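Local coordinates for protein catalase-3 (Neurospora crassa, PDB 3EJ6) that breaks hydrogen peroxide down to oxygen and water with a heme cofactor, as a large-subunit catalase, at residues L543-G548 with E601-G606. Sequence-based numbering, arbitrary orientation.
Sequences LSTTKG and ERVFSG
Thr545 OG1 is hydrogen-bonded to the carboxylate of Glu573 and stands 3.3 Å from Arg602 NH1. A chi1 of -178° swings the Thr545 hydroxyl away from its own N and toward the 601-606 turn, where Val603 CG1 packs 4.0 Å from Thr545 CB. The bend of the Arg602 chain at chi3 (-55°) turns its guanidinium toward Thr545 and Lys547; its NH1 makes a weak, long ion pair with Glu573. Lys547 crosses Arg602 at about a right angle and sets CD over one guanidinium face, 3.5 Å off the plane and nearer NH2 than the central carbon. Lys547 NZ ends 3.4 Å from Arg602 NH2, two like charges whose repulsion the Glu573 carboxylate may partly offset. Both loops follow neighbouring parallel strands, 539-543 and 593-596, in the flavodoxin-like C-terminal domain, away from the heme. Were Arg602 replaced by alanine, Lys547 CD would probably lose the flat group it lies on, and Glu573 its weak ionic partner. Deeper in, Leu543 CD2 meets Phe604 CZ at 3.7 Å, and helix 618-628 touches both side chains through Ile622 and Leu623. Phe604 N bonds back to Glu601 O (2.9 Å), closing the turn that carries the ring.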
ATOM      1  N   LEU A 543     -38.317   7.146 -36.504  1.00 23.12           N
ATOM      2  CA  LEU A 543     -38.084   6.083 -37.482  1.00 23.12           C
ATOM      3  C   LEU A 543     -38.380   6.585 -38.895  1.00 23.13           C
ATOM      4  O   LEU A 543     -39.534   6.842 -39.241  1.00 23.10           O
ATOM      5  CB  LEU A 543     -38.939   4.850 -37.170  1.00 23.11           C
ATOM      6  CG  LEU A 543     -38.428   3.942 -36.046  1.00 23.13           C
ATOM      7  CD1 LEU A 543     -38.484   4.647 -34.699  1.00 23.18           C
ATOM      8  CD2 LEU A 543     -39.225   2.648 -36.002  1.00 23.07           C
ATOM      9  N   SER A 544     -37.328   6.718 -39.698  1.00 23.14           N
ATOM     10  CA  SER A 544     -37.441   7.213 -41.070  1.00 23.15           C
ATOM     11  C   SER A 544     -36.711   6.285 -42.043  1.00 23.16           C
ATOM     12  O   SER A 544     -36.235   5.214 -41.658  1.00 23.17           O
ATOM     13  CB  SER A 544     -36.871   8.632 -41.163  1.00 23.14           C
ATOM     14  OG  SER A 544     -37.111   9.200 -42.439  1.00 23.14           O
ATOM     15  N   THR A 545     -36.642   6.703 -43.305  1.00 23.17           N
ATOM     16  CA  THR A 545     -35.938   5.952 -44.344  1.00 23.17           C
ATOM     17  C   THR A 545     -35.215   6.900 -45.301  1.00 23.18           C
ATOM     18  O   THR A 545     -35.575   8.073 -45.422  1.00 23.16           O
ATOM     19  CB  THR A 545     -36.904   5.049 -45.143  1.00 23.17           C
ATOM     20  OG1 THR A 545     -36.171   4.293 -46.115  1.00 23.19           O
ATOM     21  CG2 THR A 545     -37.971   5.882 -45.844  1.00 23.17           C
ATOM     22  N   THR A 546     -34.196   6.376 -45.978  1.00 23.19           N
ATOM     23  CA  THR A 546     -33.382   7.162 -46.913  1.00 23.20           C
ATOM     24  C   THR A 546     -34.000   7.290 -48.310  1.00 23.21           C
ATOM     25  O   THR A 546     -33.521   8.078 -49.127  1.00 23.20           O
ATOM     26  CB  THR A 546     -31.968   6.559 -47.060  1.00 23.21           C
ATOM     27  OG1 THR A 546     -32.062   5.209 -47.532  1.00 23.24           O
ATOM     28  CG2 THR A 546     -31.236   6.579 -45.725  1.00 23.21           C
ATOM     29  N   LYS A 547     -35.055   6.520 -48.579  1.00 23.21           N
ATOM     30  CA  LYS A 547     -35.696   6.499 -49.896  1.00 23.23           C
ATOM     31  C   LYS A 547     -37.066   7.178 -49.883  1.00 23.23           C
ATOM     32  O   LYS A 547     -37.831   7.037 -48.928  1.00 23.22           O
ATOM     33  CB  LYS A 547     -35.856   5.056 -50.384  1.00 23.23           C
ATOM     34  CG  LYS A 547     -34.583   4.226 -50.316  1.00 23.29           C
ATOM     35  CD  LYS A 547     -34.779   2.861 -50.953  1.00 23.36           C
ATOM     36  CE  LYS A 547     -33.653   1.907 -50.588  1.00 23.40           C
ATOM     37  NZ  LYS A 547     -33.858   0.550 -51.166  1.00 23.42           N
ATOM     38  N   GLY A 548     -37.363   7.914 -50.951  1.00 23.23           N
ATOM     39  CA  GLY A 548     -38.697   8.479 -51.177  1.00 23.25           C
ATOM     40  C   GLY A 548     -39.012   9.764 -50.433  1.00 23.26           C
ATOM     41  O   GLY A 548     -40.176  10.041 -50.136  1.00 23.28           O
ATOM     42  N   GLU A 601     -42.934   3.247 -43.977  1.00 23.19           N
ATOM     43  CA  GLU A 601     -43.685   2.004 -43.745  1.00 23.20           C
ATOM     44  C   GLU A 601     -43.012   0.851 -44.483  1.00 23.20           C
ATOM     45  O   GLU A 601     -43.041  -0.294 -44.032  1.00 23.18           O
ATOM     46  CB  GLU A 601     -45.134   2.123 -44.228  1.00 23.21           C
ATOM     47  CG  GLU A 601     -45.810   3.458 -43.939  1.00 23.24           C
ATOM     48  CD  GLU A 601     -45.803   4.409 -45.126  1.00 23.31           C
ATOM     49  OE1 GLU A 601     -45.533   5.611 -44.920  1.00 23.38           O
ATOM     50  OE2 GLU A 601     -46.070   3.964 -46.264  1.00 23.35           O
ATOM     51  N   ARG A 602     -42.428   1.177 -45.632  1.00 23.20           N
ATOM     52  CA  ARG A 602     -41.677   0.227 -46.466  1.00 23.20           C
ATOM     53  C   ARG A 602     -40.650  -0.618 -45.699  1.00 23.20           C
ATOM     54  O   ARG A 602     -40.400  -1.770 -46.058  1.00 23.22           O
ATOM     55  CB  ARG A 602     -40.974   0.976 -47.607  1.00 23.21           C
ATOM     56  CG  ARG A 602     -40.028   2.091 -47.149  1.00 23.22           C
ATOM     57  CD  ARG A 602     -39.339   2.769 -48.325  1.00 23.27           C
ATOM     58  NE  ARG A 602     -38.642   1.809 -49.178  1.00 23.30           N
ATOM     59  CZ  ARG A 602     -37.489   1.213 -48.877  1.00 23.41           C
ATOM     60  NH1 ARG A 602     -36.863   1.464 -47.729  1.00 23.47           N
ATOM     61  NH2 ARG A 602     -36.954   0.351 -49.735  1.00 23.43           N
ATOM     62  N   VAL A 603     -40.064  -0.042 -44.652  1.00 23.20           N
ATOM     63  CA  VAL A 603     -39.063  -0.736 -43.831  1.00 23.20           C
ATOM     64  C   VAL A 603     -39.656  -1.733 -42.822  1.00 23.20           C
ATOM     65  O   VAL A 603     -38.912  -2.462 -42.167  1.00 23.22           O
ATOM     66  CB  VAL A 603     -38.172   0.269 -43.059  1.00 23.19           C
ATOM     67  CG1 VAL A 603     -37.491   1.227 -44.024  1.00 23.21           C
ATOM     68  CG2 VAL A 603     -38.988   1.034 -42.022  1.00 23.17           C
ATOM     69  N   PHE A 604     -40.981  -1.756 -42.691  1.00 23.19           N
ATOM     70  CA  PHE A 604     -41.658  -2.656 -41.745  1.00 23.20           C
ATOM     71  C   PHE A 604     -42.145  -3.964 -42.376  1.00 23.21           C
ATOM     72  O   PHE A 604     -42.387  -4.939 -41.661  1.00 23.23           O
ATOM     73  CB  PHE A 604     -42.839  -1.940 -41.081  1.00 23.19           C
ATOM     74  CG  PHE A 604     -42.431  -0.934 -40.043  1.00 23.15           C
ATOM     75  CD1 PHE A 604     -41.943   0.310 -40.419  1.00 23.10           C
ATOM     76  CD2 PHE A 604     -42.537  -1.228 -38.689  1.00 23.15           C
ATOM     77  CE1 PHE A 604     -41.566   1.245 -39.463  1.00 23.09           C
ATOM     78  CE2 PHE A 604     -42.161  -0.299 -37.728  1.00 23.11           C
ATOM     79  CZ  PHE A 604     -41.674   0.939 -38.116  1.00 23.08           C
ATOM     80  N   SER A 605     -42.291  -3.986 -43.699  1.00 23.22           N
ATOM     81  CA  SER A 605     -42.824  -5.159 -44.397  1.00 23.23           C
ATOM     82  C   SER A 605     -42.165  -5.399 -45.754  1.00 23.23           C
ATOM     83  O   SER A 605     -41.696  -4.464 -46.407  1.00 23.24           O
ATOM     84  CB  SER A 605     -44.334  -5.008 -44.591  1.00 23.23           C
ATOM     85  OG  SER A 605     -44.636  -3.870 -45.380  1.00 23.29           O
ATOM     86  N   GLY A 606     -42.143  -6.664 -46.166  1.00 23.22           N
ATOM     87  CA  GLY A 606     -41.681  -7.047 -47.499  1.00 23.21           C
ATOM     88  C   GLY A 606     -40.172  -7.015 -47.666  1.00 23.20           C
ATOM     89  O   GLY A 606     -39.438  -7.568 -46.846  1.00 23.19           O
TER